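Local atomic coordinates of sulfatase (Bacteroides fragilis CAG:558, PDB entry 6USS), a protein that probably hydrolyses aryl sulfate esters as a calcium-dependent, gut-bacterial member of the sulfatase family. Residues Val77-Ala82 / Pro409-Thr414; Ile316-Ser321 / Pro385-Met390. The protein carries 1 engineered substitution. All coordinates share one frame; numbering follows the deposited sequence.

Contact 1: residues Val77-Ala82 / Pro409-Thr414; sequences VMFTQA and PLLKQT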
loop_
_atom_site.group_PDB
_atom_site.type_symbol
_atom_site.label_atom_id
_atom_site.label_comp_id
_atom_site.label_asym_id
_atom_site.label_seq_id
_atom_site.Cartn_x
_atom_site.Cartn_y
_atom_site.Cartn_z
ATOM N N VAL A 77 3.332 -3.799 32.111
ATOM C CA VAL A 77 4.278 -4.819 32.544
ATOM C C VAL A 77 5.595 -4.568 31.828
ATOM O O VAL A 77 5.606 -4.180 30.651
ATOM C CB VAL A 77 3.760 -6.251 32.266
ATOM C CG1 VAL A 77 3.544 -6.476 30.769
ATOM C CG2 VAL A 77 4.707 -7.329 32.852
ATOM N N MET A 78 6.701 -4.762 32.553
ATOM C CA MET A 78 8.040 -4.754 31.983
ATOM C C MET A 78 8.501 -6.188 31.781
ATOM O O MET A 78 8.284 -7.043 32.644
ATOM C CB MET A 78 9.033 -4.040 32.900
ATOM C CG MET A 78 8.673 -2.612 33.264
ATOM S SD MET A 78 9.724 -2.013 34.609
ATOM C CE MET A 78 11.361 -2.389 33.948
ATOM N N PHE A 79 9.157 -6.452 30.660
ATOM C CA PHE A 79 9.783 -7.750 30.439
ATOM C C PHE A 79 11.282 -7.586 30.647
ATOM O O PHE A 79 11.961 -6.943 29.843
ATOM C CB PHE A 79 9.460 -8.293 29.051
ATOM C CG PHE A 79 8.062 -8.834 28.932
ATOM C CD1 PHE A 79 7.002 -8.001 28.577
ATOM C CD2 PHE A 79 7.802 -10.173 29.195
ATOM C CE1 PHE A 79 5.718 -8.494 28.464
ATOM C CE2 PHE A 79 6.513 -10.678 29.090
ATOM C CZ PHE A 79 5.470 -9.834 28.726
ATOM N N THR A 80 11.793 -8.143 31.734
ATOM C CA THR A 80 13.193 -7.966 32.091
ATOM C C THR A 80 14.109 -8.976 31.406
ATOM O O THR A 80 15.334 -8.881 31.553
ATOM C CB THR A 80 13.366 -8.041 33.619
ATOM O OG1 THR A 80 12.897 -9.305 34.094
ATOM C CG2 THR A 80 12.584 -6.945 34.295
ATOM N N GLN A 81 13.557 -9.921 30.642
ATOM C CA GLN A 81 14.365 -10.907 29.922
ATOM C C GLN A 81 13.817 -11.114 28.503
ATOM O O GLN A 81 13.523 -12.225 28.072
ATOM C CB GLN A 81 14.431 -12.215 30.713
ATOM C CG GLN A 81 15.791 -12.880 30.668
ATOM C CD GLN A 81 15.941 -14.084 31.623
ATOM O OE1 GLN A 81 17.059 -14.512 31.921
ATOM N NE2 GLN A 81 14.823 -14.618 32.099
ATOM N N ALA A 82 13.700 -10.023 27.741
ATOM C CA ALA A 82 13.233 -10.071 26.357
ATOM C C ALA A 82 14.413 -10.035 25.390
ATOM O O ALA A 82 15.302 -9.195 25.527
ATOM C CB ALA A 82 12.283 -8.902 26.063
ATOM N N PRO A 409 0.059 -15.542 27.171
ATOM C CA PRO A 409 -0.051 -16.164 28.505
ATOM C C PRO A 409 0.829 -15.510 29.557
ATOM O O PRO A 409 0.502 -15.601 30.745
ATOM C CB PRO A 409 0.344 -17.630 28.259
ATOM C CG PRO A 409 -0.060 -17.876 26.878
ATOM C CD PRO A 409 0.216 -16.576 26.125
ATOM N N LEU A 410 1.929 -14.852 29.176
ATOM C CA LEU A 410 2.667 -14.076 30.166
ATOM C C LEU A 410 1.942 -12.782 30.489
ATOM O O LEU A 410 1.925 -12.350 31.646
ATOM C CB LEU A 410 4.083 -13.788 29.675
ATOM C CG LEU A 410 4.912 -15.033 29.364
ATOM C CD1 LEU A 410 6.172 -14.677 28.578
ATOM C CD2 LEU A 410 5.248 -15.764 30.650
ATOM N N LEU A 411 1.312 -12.168 29.489
ATOM C CA LEU A 411 0.604 -10.912 29.729
ATOM C C LEU A 411 -0.592 -11.114 30.655
ATOM O O LEU A 411 -0.933 -10.229 31.446
ATOM C CB LEU A 411 0.157 -10.307 28.404
ATOM C CG LEU A 411 1.317 -9.880 27.514
ATOM C CD1 LEU A 411 0.787 -9.561 26.128
ATOM C CD2 LEU A 411 2.064 -8.688 28.106
ATOM N N LYS A 412 -1.237 -12.275 30.575
ATOM C CA LYS A 412 -2.431 -12.559 31.355
ATOM C C LYS A 412 -2.171 -13.472 32.556
ATOM O O LYS A 412 -3.112 -13.770 33.296
ATOM C CB LYS A 412 -3.494 -13.166 30.435
ATOM C CG LYS A 412 -3.870 -12.268 29.252
ATOM C CD LYS A 412 -4.834 -12.994 28.321
ATOM C CE LYS A 412 -6.141 -12.233 28.153
ATOM N NZ LYS A 412 -7.156 -13.031 27.410
ATOM N N GLN A 413 -0.916 -13.896 32.782
ATOM C CA GLN A 413 -0.556 -14.829 33.861
ATOM C C GLN A 413 -1.437 -16.076 33.840
ATOM O O GLN A 413 -1.983 -16.498 34.856
ATOM C CB GLN A 413 -0.615 -14.157 35.234
ATOM C CG GLN A 413 0.227 -12.887 35.366
ATOM C CD GLN A 413 0.621 -12.581 36.812
ATOM O OE1 GLN A 413 1.472 -13.262 37.401
ATOM N NE2 GLN A 413 -0.002 -11.555 37.388
ATOM N N THR A 414 -1.596 -16.653 32.650
ATOM C CA THR A 414 -2.289 -17.918 32.479
ATOM C C THR A 414 -1.352 -19.083 32.220
ATOM O O THR A 414 -1.744 -20.226 32.470
ATOM C CB THR A 414 -3.288 -17.848 31.314
ATOM O OG1 THR A 414 -2.588 -17.532 30.102
ATOM C CG2 THR A 414 -4.340 -16.793 31.578
#
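V77 and F79 on strand 77-83 meet L410 and L411 of the short helix 408-412 in a buried, wholly apolar strand-to-helix contact, at one side of the large mixed sheet of the sulfatase fold and away from the calcium site. Both strand residues aim their CB at the helix, and F79 carries most of the strand's share. Its ring is met at the rim, close to its own plane, by two consecutive leucines. CD2 of L411 sits against the far end of the ring, 3.6 Å from CZ of F79 and almost as near to CE1. L410 comes in at the neighbouring corner, where its CB and CD1 both lie 4.0 Å from F79 CE2.

The same L411 methyl also serves V77: CG1 of V77 stands 3.8 Å from L411 CD2, so one branch of one leucine bridges both strand residues. On V77, chi1 of 61° puts CG1 between the backbone N and the carbonyl carbon, and it is this methyl that faces the helix. L411 does not aim its CB straight at the strand; its chain runs past at about a right angle to both V77 and F79, and CD2 makes the approach.

Neighbouring strands add to the packing. M360 and L378 pack on F79, C374 touches both F79 and L410, and V362 touches L411. The helix ends in a Schellman motif: Q413 has positive phi, T414 N hydrogen-bonds to P409 O at 3.0 Å, and Q413 N makes a weak bond to L410 O.

With no hydrogen bond or charge pair between the segments, the fit between them rests on shape and the burial of hydrocarbon; surrounding strands share in holding the helix.

Contact 2: residues Ile316-Ser321 / Pro385-Met390; sequences IVIFMS and PSILEM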
loop_
_atom_site.group_PDB
_atom_site.type_symbol
_atom_site.label_atom_id
_atom_site.label_comp_id
_atom_site.label_asym_id
_atom_site.label_seq_id
_atom_site.Cartn_x
_atom_site.Cartn_y
_atom_site.Cartn_z
ATOM N N ILE A 316 -3.307 -0.999 22.755
ATOM C CA ILE A 316 -2.156 -1.707 23.292
ATOM C C ILE A 316 -0.887 -0.998 22.833
ATOM O O ILE A 316 -0.713 -0.714 21.641
ATOM C CB ILE A 316 -2.159 -3.174 22.839
ATOM C CG1 ILE A 316 -3.373 -3.914 23.378
ATOM C CG2 ILE A 316 -0.909 -3.879 23.291
ATOM C CD1 ILE A 316 -3.462 -5.349 22.864
ATOM N N VAL A 317 0.004 -0.716 23.775
ATOM C CA VAL A 317 1.287 -0.096 23.491
ATOM C C VAL A 317 2.369 -1.112 23.825
ATOM O O VAL A 317 2.448 -1.603 24.959
ATOM C CB VAL A 317 1.475 1.203 24.288
ATOM C CG1 VAL A 317 2.843 1.812 24.003
ATOM C CG2 VAL A 317 0.354 2.187 23.989
ATOM N N ILE A 318 3.190 -1.446 22.834
ATOM C CA ILE A 318 4.323 -2.338 23.033
ATOM C C ILE A 318 5.590 -1.554 22.753
ATOM O O ILE A 318 5.796 -1.069 21.633
ATOM C CB ILE A 318 4.257 -3.588 22.146
ATOM C CG1 ILE A 318 2.907 -4.298 22.268
ATOM C CG2 ILE A 318 5.356 -4.537 22.559
ATOM C CD1 ILE A 318 2.679 -5.375 21.213
ATOM N N PHE A 319 6.436 -1.440 23.766
ATOM C CA PHE A 319 7.742 -0.813 23.655
ATOM C C PHE A 319 8.790 -1.897 23.474
ATOM O O PHE A 319 8.789 -2.895 24.211
ATOM C CB PHE A 319 8.057 0.017 24.900
ATOM C CG PHE A 319 9.293 0.841 24.778
ATOM C CD1 PHE A 319 10.545 0.281 25.003
ATOM C CD2 PHE A 319 9.210 2.184 24.465
ATOM C CE1 PHE A 319 11.690 1.048 24.904
ATOM C CE2 PHE A 319 10.358 2.959 24.357
ATOM C CZ PHE A 319 11.598 2.389 24.577
ATOM N N MET A 320 9.693 -1.690 22.513
ATOM C CA MET A 320 10.698 -2.698 22.221
ATOM C C MET A 320 11.905 -2.026 21.578
ATOM O O MET A 320 11.822 -0.905 21.072
ATOM C CB MET A 320 10.111 -3.789 21.321
ATOM C CG MET A 320 11.056 -4.929 20.998
ATOM S SD MET A 320 11.714 -5.685 22.484
ATOM C CE MET A 320 12.344 -7.228 21.813
ATOM N N SER A 321 13.039 -2.717 21.629
ATOM C CA SER A 321 14.224 -2.324 20.888
ATOM C C SER A 321 14.715 -3.519 20.084
ATOM O O SER A 321 14.493 -4.673 20.455
ATOM C CB SER A 321 15.334 -1.810 21.815
ATOM O OG SER A 321 16.501 -1.526 21.061
ATOM N N PRO A 385 2.975 -13.998 16.413
ATOM C CA PRO A 385 1.731 -14.596 16.932
ATOM C C PRO A 385 1.076 -13.757 18.008
ATOM O O PRO A 385 -0.149 -13.772 18.103
ATOM C CB PRO A 385 2.179 -15.950 17.511
ATOM C CG PRO A 385 3.586 -16.142 17.085
ATOM C CD PRO A 385 4.153 -14.789 16.819
ATOM N N SER A 386 1.851 -13.037 18.834
ATOM C CA SER A 386 1.251 -12.310 19.956
ATOM C C SER A 386 0.419 -11.135 19.469
ATOM O O SER A 386 -0.673 -10.875 19.986
ATOM C CB SER A 386 2.320 -11.816 20.928
ATOM O OG SER A 386 3.156 -12.876 21.349
ATOM N N ILE A 387 0.914 -10.416 18.467
ATOM C CA ILE A 387 0.185 -9.254 17.985
ATOM C C ILE A 387 -1.086 -9.695 17.250
ATOM O O ILE A 387 -2.151 -9.091 17.410
ATOM C CB ILE A 387 1.126 -8.383 17.127
ATOM C CG1 ILE A 387 2.059 -7.593 18.056
ATOM C CG2 ILE A 387 0.320 -7.469 16.211
ATOM C CD1 ILE A 387 3.357 -7.092 17.439
ATOM N N LEU A 388 -1.007 -10.785 16.477
ATOM C CA LEU A 388 -2.198 -11.320 15.825
ATOM C C LEU A 388 -3.246 -11.757 16.846
ATOM O O LEU A 388 -4.454 -11.587 16.612
ATOM C CB LEU A 388 -1.802 -12.478 14.912
ATOM C CG LEU A 388 -0.888 -12.020 13.767
ATOM C CD1 LEU A 388 -0.442 -13.193 12.924
ATOM C CD2 LEU A 388 -1.556 -10.942 12.912
ATOM N N GLU A 389 -2.804 -12.333 17.972
ATOM C CA GLU A 389 -3.731 -12.747 19.020
ATOM C C GLU A 389 -4.324 -11.541 19.737
ATOM O O GLU A 389 -5.508 -11.541 20.094
ATOM C CB GLU A 389 -3.023 -13.668 20.014
ATOM C CG GLU A 389 -3.856 -14.042 21.241
ATOM C CD GLU A 389 -3.237 -15.190 22.048
ATOM O OE1 GLU A 389 -2.166 -15.717 21.636
ATOM O OE2 GLU A 389 -3.832 -15.580 23.083
ATOM N N MET A 390 -3.513 -10.504 19.959
ATOM C CA MET A 390 -4.046 -9.282 20.538
ATOM C C MET A 390 -5.128 -8.708 19.649
ATOM O O MET A 390 -6.119 -8.144 20.136
ATOM C CB MET A 390 -2.931 -8.255 20.735
ATOM C CG MET A 390 -2.032 -8.492 21.912
ATOM S SD MET A 390 -0.519 -7.551 21.653
ATOM C CE MET A 390 0.291 -7.657 23.232
#
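I316 opens the strand side of this packing, in which helix 383-390 lies against one face of the mixed sheet in the alkaline phosphatase-like fold of the sulfatases. The strand and helix segments run nearly antiparallel, at 168°, with their axes 11.4 Å apart. I316 lays CD1 alongside the root of M390, 3.6 Å from both CB and CG of that methionine, while its CG2 branch reaches the sulfur and terminal methyl. V317 turns to the other face.

I318, the next residue on the helix side, meets M390 tip to tip and also touches I387. M390 is extended beyond CG (chi2 161°, chi3 169°), which carries SD and CE out to where both isoleucines touch them. Further along, F319 looks away from the helix and its ring meets that of F39, and the strand runs on to S321, next in sequence to the calcium ligand D322. The side chain of I318 is still about 12 Å from that of D322. L153 of helix 149-155 also packs on I387, and I36 of strand 35-41 adds to the cover of M390. I318 CD1 ends up 3.9 Å from both M390 CE and I387 CG1.

How the contacts relate
From the N terminus, strand 77-83, which follows strand 35-41 in the chain, gives the strand side of contact 1, and later strand 315-321 that of contact 2. The chain then passes through strand 357-363, which pairs antiparallel with both, before the helices answer. Helix 383-390 closes the shorter loop, with 63 residues between its segments, as contact 2; helix 408-412, the next helix, closes the longer one, with 326, as contact 1. The first lies wholly within the second, and they do not cross. Both helices thus fasten to the same sheet, with contact centres about 11 Å apart, and they meet directly where L411 CD1 packs 3.5 Å from M390 CE.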